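Local coordinates for protein extracellular ligand-binding receptor (Verminephrobacter eiseniae, PDB 4M88) that probably binds a small solute, likely an amino acid, outside the cell membrane and delivers it to an ABC transporter for uptake, at residues 72-77 and 99-104; 144-149 and 173-178; 200-205 and 221-226. One frame throughout, in Å; residues are numbered along the deposited sequence.

Contact 1 of 3, residues 72-77 and 99-104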
loop_
_atom_site.group_PDB
_atom_site.type_symbol
_atom_site.label_atom_id
_atom_site.label_comp_id
_atom_site.label_asym_id
_atom_site.label_seq_id
_atom_site.Cartn_x
_atom_site.Cartn_y
_atom_site.Cartn_z
ATOM N N PRO A 72 -18.584 -11.537 7.538
ATOM C CA PRO A 72 -18.181 -10.131 7.411
ATOM C C PRO A 72 -18.771 -9.526 6.137
ATOM O O PRO A 72 -18.993 -10.257 5.162
ATOM C CB PRO A 72 -16.657 -10.218 7.275
ATOM C CG PRO A 72 -16.428 -11.550 6.586
ATOM C CD PRO A 72 -17.505 -12.464 7.128
ATOM N N LEU A 73 -19.040 -8.222 6.146
ATOM C CA LEU A 73 -19.456 -7.526 4.926
ATOM C C LEU A 73 -18.246 -7.338 4.035
ATOM O O LEU A 73 -18.349 -7.378 2.800
ATOM C CB LEU A 73 -20.032 -6.144 5.249
ATOM C CG LEU A 73 -21.524 -6.071 5.559
ATOM C CD1 LEU A 73 -21.835 -6.775 6.854
ATOM C CD2 LEU A 73 -21.984 -4.627 5.621
ATOM N N ALA A 74 -17.101 -7.117 4.673
ATOM C CA ALA A 74 -15.881 -6.802 3.939
ATOM C C ALA A 74 -14.664 -7.296 4.682
ATOM O O ALA A 74 -14.650 -7.336 5.920
ATOM C CB ALA A 74 -15.761 -5.286 3.711
ATOM N N LEU A 75 -13.651 -7.683 3.906
ATOM C CA LEU A 75 -12.311 -7.896 4.422
ATOM C C LEU A 75 -11.525 -6.655 4.044
ATOM O O LEU A 75 -11.582 -6.204 2.900
ATOM C CB LEU A 75 -11.683 -9.139 3.786
ATOM C CG LEU A 75 -12.382 -10.442 4.165
ATOM C CD1 LEU A 75 -11.765 -11.625 3.422
ATOM C CD2 LEU A 75 -12.323 -10.685 5.679
ATOM N N ILE A 76 -10.812 -6.092 5.011
ATOM C CA ILE A 76 -10.176 -4.799 4.802
ATOM C C ILE A 76 -8.687 -4.958 4.597
ATOM O O ILE A 76 -8.001 -5.511 5.456
ATOM C CB ILE A 76 -10.388 -3.844 5.991
ATOM C CG1 ILE A 76 -11.867 -3.742 6.358
ATOM C CG2 ILE A 76 -9.792 -2.452 5.664
ATOM C CD1 ILE A 76 -12.724 -3.221 5.232
ATOM N N SER A 77 -8.210 -4.489 3.444
ATOM C CA SER A 77 -6.777 -4.354 3.146
ATOM C C SER A 77 -5.901 -5.565 3.518
ATOM O O SER A 77 -5.002 -5.449 4.354
ATOM C CB SER A 77 -6.226 -3.073 3.790
ATOM O OG SER A 77 -5.001 -2.698 3.187
ATOM N N VAL A 99 -16.864 -8.514 0.082
ATOM C CA VAL A 99 -16.076 -7.651 -0.773
ATOM C C VAL A 99 -14.736 -7.455 -0.082
ATOM O O VAL A 99 -14.656 -7.461 1.162
ATOM C CB VAL A 99 -16.773 -6.309 -1.016
ATOM C CG1 VAL A 99 -17.029 -5.654 0.257
ATOM C CG2 VAL A 99 -15.918 -5.415 -1.824
ATOM N N VAL A 100 -13.677 -7.345 -0.876
ATOM C CA VAL A 100 -12.349 -7.107 -0.322
ATOM C C VAL A 100 -11.981 -5.682 -0.680
ATOM O O VAL A 100 -12.003 -5.310 -1.849
ATOM C CB VAL A 100 -11.289 -8.062 -0.905
ATOM C CG1 VAL A 100 -9.932 -7.774 -0.270
ATOM C CG2 VAL A 100 -11.675 -9.517 -0.659
ATOM N N VAL A 101 -11.697 -4.872 0.329
ATOM C CA VAL A 101 -11.478 -3.449 0.102
ATOM C C VAL A 101 -10.023 -3.127 0.358
ATOM O O VAL A 101 -9.547 -3.193 1.500
ATOM C CB VAL A 101 -12.399 -2.570 0.963
ATOM C CG1 VAL A 101 -12.065 -1.094 0.772
ATOM C CG2 VAL A 101 -13.856 -2.834 0.605
ATOM N N ASN A 102 -9.339 -2.803 -0.735
ATOM C CA ASN A 102 -7.900 -2.548 -0.777
ATOM C C ASN A 102 -7.072 -3.826 -0.698
ATOM O O ASN A 102 -7.528 -4.863 -0.198
ATOM C CB ASN A 102 -7.447 -1.526 0.274
ATOM C CG ASN A 102 -6.185 -0.784 -0.151
ATOM O OD1 ASN A 102 -6.059 -0.373 -1.312
ATOM N ND2 ASN A 102 -5.235 -0.637 0.771
ATOM N N GLY A 103 -5.858 -3.740 -1.221
ATOM C CA GLY A 103 -4.913 -4.839 -1.187
ATOM C C GLY A 103 -3.531 -4.225 -1.228
ATOM O O GLY A 103 -3.312 -3.227 -1.928
ATOM N N VAL A 104 -2.617 -4.791 -0.444
ATOM C CA VAL A 104 -1.218 -4.372 -0.431
ATOM C C VAL A 104 -0.374 -5.613 -0.671
ATOM O O VAL A 104 -0.509 -6.593 0.054
ATOM C CB VAL A 104 -0.828 -3.814 0.945
ATOM C CG1 VAL A 104 0.661 -3.434 0.985
ATOM C CG2 VAL A 104 -1.708 -2.638 1.304
#
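Ala74 to Ile76 pair with Val99 to Val101 as the two parallel strands of a beta-alpha-beta unit, joined through helix 81-89, inside the five-stranded parallel sheet of one lobe of this type I periplasmic-binding-protein fold. Their axes approach to 4.7 Å with an angle of 23° between the chain directions, the mild twist of neighbouring parallel strands. The 99-101 strand is gripped alternately from Leu73 O and Leu75 O, while its own carbonyls receive Leu75 N and Ser77 N. The straightest of these bonds runs from Val101 N to Leu75 O, 2.9 Å long with 171° at the hydrogen; Ser77 N to Val101 O is shorter, at 2.7 Å. The bond from Val99 N to Leu73 O is the longest of the backbone set, at 3.3 Å.

Side chains alternate across the sheet. Ala74, Ile76, Val99 and Val101 share one face, which helices 286-303 and 312-321 cover. There Val99 CG1 lies between its backbone N and carbonyl carbon, a rotamer that brings this methyl to 3.7 Å from Ala74 CB. Further along, Ile76 CD1 approaches Val101 CB at 4.3 Å. Leu75 and Val100 occupy the other face, where Val100 also packs on Pro78 and Leu93.

Beyond the strands, Ser77 and Asn102 both adopt positive phi, and their side chains continue the pairing. Asn102 is held at both ends of its amide: OD1 accepts from Val121 N and Arg122 N, and ND2 donates to Glu290 OE2 as well as to Ser77 OG. The Ser77 hydroxyl oxygen stands 23° out of the Asn102 amide plane, 3.2 Å from ND2, with Val104 CG2 also 3.8 Å from Ser77 OG.

Contact 2 of 3, residues 144-149 and 173-178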
loop_
_atom_site.group_PDB
_atom_site.type_symbol
_atom_site.label_atom_id
_atom_site.label_comp_id
_atom_site.label_asym_id
_atom_site.label_seq_id
_atom_site.Cartn_x
_atom_site.Cartn_y
_atom_site.Cartn_z
ATOM N N LEU A 144 19.046 4.180 -15.405
ATOM C CA LEU A 144 18.379 3.780 -14.166
ATOM C C LEU A 144 18.685 2.330 -13.845
ATOM O O LEU A 144 18.725 1.495 -14.745
ATOM C CB LEU A 144 16.868 3.908 -14.327
ATOM C CG LEU A 144 16.193 5.227 -13.975
ATOM C CD1 LEU A 144 14.693 5.153 -14.281
ATOM C CD2 LEU A 144 16.422 5.548 -12.502
ATOM N N ALA A 145 18.903 2.029 -12.570
ATOM C CA ALA A 145 19.007 0.644 -12.128
ATOM C C ALA A 145 17.796 0.331 -11.255
ATOM O O ALA A 145 17.256 1.221 -10.602
ATOM C CB ALA A 145 20.283 0.428 -11.337
ATOM N N THR A 146 17.366 -0.925 -11.246
ATOM C CA THR A 146 16.298 -1.356 -10.339
ATOM C C THR A 146 16.810 -2.529 -9.518
ATOM O O THR A 146 17.371 -3.472 -10.073
ATOM C CB THR A 146 15.046 -1.818 -11.091
ATOM O OG1 THR A 146 14.575 -0.766 -11.942
ATOM C CG2 THR A 146 13.936 -2.221 -10.103
ATOM N N LEU A 147 16.638 -2.452 -8.201
ATOM C CA LEU A 147 16.931 -3.578 -7.309
ATOM C C LEU A 147 15.600 -4.186 -6.912
ATOM O O LEU A 147 14.760 -3.485 -6.355
ATOM C CB LEU A 147 17.654 -3.082 -6.064
ATOM C CG LEU A 147 17.892 -4.108 -4.946
ATOM C CD1 LEU A 147 18.790 -5.238 -5.453
ATOM C CD2 LEU A 147 18.526 -3.447 -3.724
ATOM N N TYR A 148 15.367 -5.469 -7.204
ATOM C CA TYR A 148 14.052 -6.036 -6.873
ATOM C C TYR A 148 14.151 -7.423 -6.253
ATOM O O TYR A 148 15.068 -8.178 -6.547
ATOM C CB TYR A 148 13.118 -6.039 -8.096
ATOM C CG TYR A 148 13.498 -7.029 -9.171
ATOM C CD1 TYR A 148 12.808 -8.228 -9.301
ATOM C CD2 TYR A 148 14.538 -6.764 -10.050
ATOM C CE1 TYR A 148 13.143 -9.143 -10.269
ATOM C CE2 TYR A 148 14.884 -7.680 -11.034
ATOM C CZ TYR A 148 14.168 -8.864 -11.134
ATOM O OH TYR A 148 14.481 -9.793 -12.097
ATOM N N GLN A 149 13.217 -7.747 -5.368
ATOM C CA GLN A 149 13.282 -9.051 -4.711
ATOM C C GLN A 149 12.734 -10.115 -5.647
ATOM O O GLN A 149 11.761 -9.877 -6.368
ATOM C CB GLN A 149 12.513 -9.072 -3.392
ATOM C CG GLN A 149 12.698 -10.393 -2.619
ATOM C CD GLN A 149 11.925 -10.447 -1.318
ATOM O OE1 GLN A 149 11.720 -9.432 -0.660
ATOM N NE2 GLN A 149 11.489 -11.642 -0.942
ATOM N N ILE A 173 15.902 5.871 -21.935
ATOM C CA ILE A 173 16.615 5.635 -20.687
ATOM C C ILE A 173 17.163 4.225 -20.736
ATOM O O ILE A 173 16.438 3.287 -21.088
ATOM C CB ILE A 173 15.682 5.718 -19.470
ATOM C CG1 ILE A 173 15.124 7.128 -19.315
ATOM C CG2 ILE A 173 16.425 5.329 -18.189
ATOM C CD1 ILE A 173 14.139 7.225 -18.191
ATOM N N GLU A 174 18.437 4.061 -20.391
ATOM C CA GLU A 174 18.995 2.724 -20.280
ATOM C C GLU A 174 18.611 2.165 -18.928
ATOM O O GLU A 174 18.765 2.840 -17.906
ATOM C CB GLU A 174 20.517 2.738 -20.421
ATOM C CG GLU A 174 21.141 1.363 -20.243
ATOM C CD GLU A 174 22.659 1.396 -20.272
ATOM O OE1 GLU A 174 23.227 2.492 -20.470
ATOM O OE2 GLU A 174 23.278 0.323 -20.092
ATOM N N LEU A 175 18.103 0.940 -18.914
ATOM C CA LEU A 175 17.646 0.342 -17.665
ATOM C C LEU A 175 18.391 -0.949 -17.344
ATOM O O LEU A 175 18.518 -1.817 -18.201
ATOM C CB LEU A 175 16.140 0.067 -17.748
ATOM C CG LEU A 175 15.533 -0.731 -16.593
ATOM C CD1 LEU A 175 15.498 0.105 -15.315
ATOM C CD2 LEU A 175 14.139 -1.218 -16.966
ATOM N N ASN A 176 18.884 -1.081 -16.115
ATOM C CA ASN A 176 19.434 -2.354 -15.662
ATOM C C ASN A 176 18.649 -2.846 -14.464
ATOM O O ASN A 176 18.331 -2.064 -13.578
ATOM C CB ASN A 176 20.907 -2.216 -15.282
ATOM C CG ASN A 176 21.789 -1.956 -16.478
ATOM O OD1 ASN A 176 21.532 -2.458 -17.571
ATOM N ND2 ASN A 176 22.834 -1.168 -16.282
ATOM N N GLY A 177 18.324 -4.131 -14.432
ATOM C CA GLY A 177 17.547 -4.650 -13.315
ATOM C C GLY A 177 18.301 -5.758 -12.624
ATOM O O GLY A 177 18.739 -6.715 -13.270
ATOM N N VAL A 178 18.456 -5.626 -11.316
ATOM C CA VAL A 178 19.234 -6.580 -10.533
ATOM C C VAL A 178 18.332 -7.285 -9.535
ATOM O O VAL A 178 17.735 -6.651 -8.673
ATOM C CB VAL A 178 20.376 -5.881 -9.799
ATOM C CG1 VAL A 178 21.133 -6.868 -8.940
ATOM C CG2 VAL A 178 21.322 -5.231 -10.809
#
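Val178 N donates to Thr146 O over 2.7 Å, almost perfectly straight at 177°, the shortest of five backbone hydrogen bonds that join these parallel strands. Thr146 also donates, its N reaching Asn176 O at 2.8 Å, so its two backbone groups clasp residues on both sides of Gly177. The same alternation holds at the start of the pair, where Leu144 N reaches Glu174 O and Leu144 O accepts from Asn176 N. Tyr148 N closes the series on Val178 O at 3.0 Å, here with the donor tilted 20° from the carbonyl plane. The strands bracket helix 152-166 in a beta-alpha-beta unit, and strand 174-180 is the outermost on this side of the mixed sheet.

Packing follows the two faces. On the face of Leu144, Thr146 and Leu175, the Leu175 side chain crosses that of Thr146 obliquely, its CD1 methyl 3.6 Å from Thr146 OG1. Leu144 CB touches both Ile173 CG2, at 4.1 Å, and Leu175 CD1, with Met158 of helix 152-166 touching both Thr146 and Leu175. A chi1 of 70° places Tyr148 CG between the backbone N and the carbonyl carbon. Tyr148 CD2 is 3.5 Å from Val178 O, and Gly177 C lies at the ring edge. Across the sheet, Leu147 and Val178 lie together against Ala190 and Ile194 of helix 184-195.

Cohesion thus comes mainly from backbone bonds, whereas Thr146 OG1, buried beside the Leu175 CD1 methyl, has no polar partner in the model and adds no hydrogen bond to the backbone set.

Contact 3 of 3, residues 200-205 and 221-226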
loop_
_atom_site.group_PDB
_atom_site.type_symbol
_atom_site.label_atom_id
_atom_site.label_comp_id
_atom_site.label_asym_id
_atom_site.label_seq_id
_atom_site.Cartn_x
_atom_site.Cartn_y
_atom_site.Cartn_z
ATOM N N GLN A 200 22.360 6.611 -12.597
ATOM C CA GLN A 200 22.145 7.908 -11.967
ATOM C C GLN A 200 21.094 7.869 -10.860
ATOM O O GLN A 200 20.998 8.795 -10.048
ATOM C CB GLN A 200 21.761 8.932 -13.027
ATOM C CG GLN A 200 22.860 9.205 -14.013
ATOM C CD GLN A 200 22.325 9.767 -15.303
ATOM O OE1 GLN A 200 21.560 9.106 -15.995
ATOM N NE2 GLN A 200 22.707 11.003 -15.629
ATOM N N GLY A 201 20.315 6.797 -10.827
ATOM C CA GLY A 201 19.289 6.631 -9.814
ATOM C C GLY A 201 18.966 5.158 -9.699
ATOM O O GLY A 201 19.245 4.389 -10.631
ATOM N N VAL A 202 18.407 4.751 -8.559
ATOM C CA VAL A 202 18.093 3.344 -8.329
ATOM C C VAL A 202 16.702 3.188 -7.737
ATOM O O VAL A 202 16.395 3.796 -6.704
ATOM C CB VAL A 202 19.091 2.675 -7.351
ATOM C CG1 VAL A 202 18.819 1.169 -7.276
ATOM C CG2 VAL A 202 20.539 2.924 -7.769
ATOM N N LEU A 203 15.870 2.376 -8.392
ATOM C CA LEU A 203 14.557 2.007 -7.870
ATOM C C LEU A 203 14.682 0.744 -7.040
ATOM O O LEU A 203 15.310 -0.219 -7.474
ATOM C CB LEU A 203 13.586 1.711 -9.011
ATOM C CG LEU A 203 12.824 2.776 -9.776
ATOM C CD1 LEU A 203 13.753 3.554 -10.685
ATOM C CD2 LEU A 203 11.715 2.090 -10.585
ATOM N N VAL A 204 14.066 0.723 -5.861
ATOM C CA VAL A 204 14.037 -0.501 -5.056
ATOM C C VAL A 204 12.607 -1.017 -4.963
ATOM O O VAL A 204 11.713 -0.286 -4.541
ATOM C CB VAL A 204 14.629 -0.257 -3.665
ATOM C CG1 VAL A 204 14.771 -1.570 -2.910
ATOM C CG2 VAL A 204 15.997 0.425 -3.796
ATOM N N ILE A 205 12.390 -2.266 -5.378
ATOM C CA ILE A 205 11.044 -2.845 -5.459
ATOM C C ILE A 205 10.954 -4.129 -4.656
ATOM O O ILE A 205 11.740 -5.049 -4.865
ATOM C CB ILE A 205 10.667 -3.157 -6.929
ATOM C CG1 ILE A 205 10.560 -1.856 -7.732
ATOM C CG2 ILE A 205 9.364 -3.941 -7.015
ATOM C CD1 ILE A 205 10.055 -2.045 -9.167
ATOM N N ALA A 221 27.176 0.187 0.082
ATOM C CA ALA A 221 27.982 -0.053 -1.113
ATOM C C ALA A 221 28.386 1.260 -1.782
ATOM O O ALA A 221 28.879 1.256 -2.907
ATOM C CB ALA A 221 27.248 -0.952 -2.095
ATOM N N ASP A 222 28.187 2.367 -1.067
ATOM C CA ASP A 222 28.537 3.715 -1.531
ATOM C C ASP A 222 27.729 4.130 -2.757
ATOM O O ASP A 222 28.221 4.869 -3.617
ATOM C CB ASP A 222 30.044 3.849 -1.803
ATOM C CG ASP A 222 30.893 3.674 -0.541
ATOM O OD1 ASP A 222 30.418 4.032 0.558
ATOM O OD2 ASP A 222 32.041 3.188 -0.658
ATOM N N VAL A 223 26.497 3.644 -2.848
ATOM C CA VAL A 223 25.584 4.159 -3.857
ATOM C C VAL A 223 24.944 5.393 -3.234
ATOM O O VAL A 223 24.032 5.279 -2.412
ATOM C CB VAL A 223 24.526 3.123 -4.260
ATOM C CG1 VAL A 223 23.537 3.726 -5.258
ATOM C CG2 VAL A 223 25.204 1.923 -4.879
ATOM N N THR A 224 25.462 6.564 -3.598
ATOM C CA THR A 224 25.012 7.827 -3.027
ATOM C C THR A 224 23.944 8.494 -3.898
ATOM O O THR A 224 23.404 9.543 -3.538
ATOM C CB THR A 224 26.191 8.787 -2.876
ATOM O OG1 THR A 224 26.830 8.941 -4.147
ATOM C CG2 THR A 224 27.204 8.219 -1.894
ATOM N N GLN A 225 23.658 7.877 -5.043
ATOM C CA GLN A 225 22.665 8.388 -5.997
ATOM C C GLN A 225 21.268 8.382 -5.386
ATOM O O GLN A 225 21.016 7.640 -4.421
ATOM C CB GLN A 225 22.667 7.526 -7.266
ATOM C CG GLN A 225 23.864 7.787 -8.183
ATOM C CD GLN A 225 25.161 7.232 -7.625
ATOM O OE1 GLN A 225 25.157 6.278 -6.842
ATOM N NE2 GLN A 225 26.282 7.830 -8.026
ATOM N N PRO A 226 20.347 9.199 -5.941
ATOM C CA PRO A 226 18.945 9.149 -5.500
ATOM C C PRO A 226 18.392 7.737 -5.593
ATOM O O PRO A 226 18.662 7.030 -6.572
ATOM C CB PRO A 226 18.233 10.048 -6.522
ATOM C CG PRO A 226 19.276 11.047 -6.893
ATOM C CD PRO A 226 20.562 10.267 -6.941
#
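The carbonyl group of Pro226 is met in its own plane by the N-H of Val202, and the Val202 N to Pro226 O bond measures 3.0 Å. At its hydrogen the angle is 154°, so the bond is moderately straight. Gly201 CA adds a CA-H...O contact to the same Pro226 O at 3.3 Å. On the peptide one step earlier, Gln200 O points at aliphatic carbon: ring atom CD of Pro226 lies 3.5 Å from it, and Gln225 CB is equally near to Gln200 O. Gln225 CG, beside its own backbone N with chi1 -75°, joins them around that oxygen, after which the chain bends and its amide end leads away. The amide of Gln200 is engaged elsewhere, OE1 accepting from Ser142 N and Lys143 N.

Topologically, this is the return of a beta-alpha-beta crossover: strand 201-205 is followed by helix 208-220, the loop 221-226 and strand 227-229, which lies parallel beside the first. The touching parts are the start of the strand, Gln200 to Val202, and Val223 to Pro226 of the loop; their directions lie 92° apart. Beyond Pro226, Val202 goes on to bond Phe228 by its backbone. The helix itself ends in a Schellman motif, with Asp222 at positive phi as its C-prime residue, Val223 N bonded to Leu218 O and Asp222 N to Arg219 O. After that turn the Val223 side chain points toward the strand. CG1 of Val223, anti to the backbone N, meets Val202 CG2 at 4.0 Å, the two side chains crossing at about a right angle, with Leu218 touching both.

Overall arrangement
Contact 1 lies in the five-stranded sheet, on the opposite side of the chain's centre from contacts 2 and 3; its centre is about 33 Å from that of contact 2 and about 35 Å from that of contact 3, and it touches neither. Its residues are all buried, and polar side chains extend the pairing past the strand ends. Contacts 2 and 3, with centres about 10 Å apart, share the mixed sheet: strands 143-149 and 201-205 are neighbours, with probable backbone bonds from Leu147 N to Leu203 O and from Ile205 N to Leu147 O. Contact 2 pairs an edge strand and is partly exposed; contact 3, also only partly buried, is a loop closure with a single hydrogen bond.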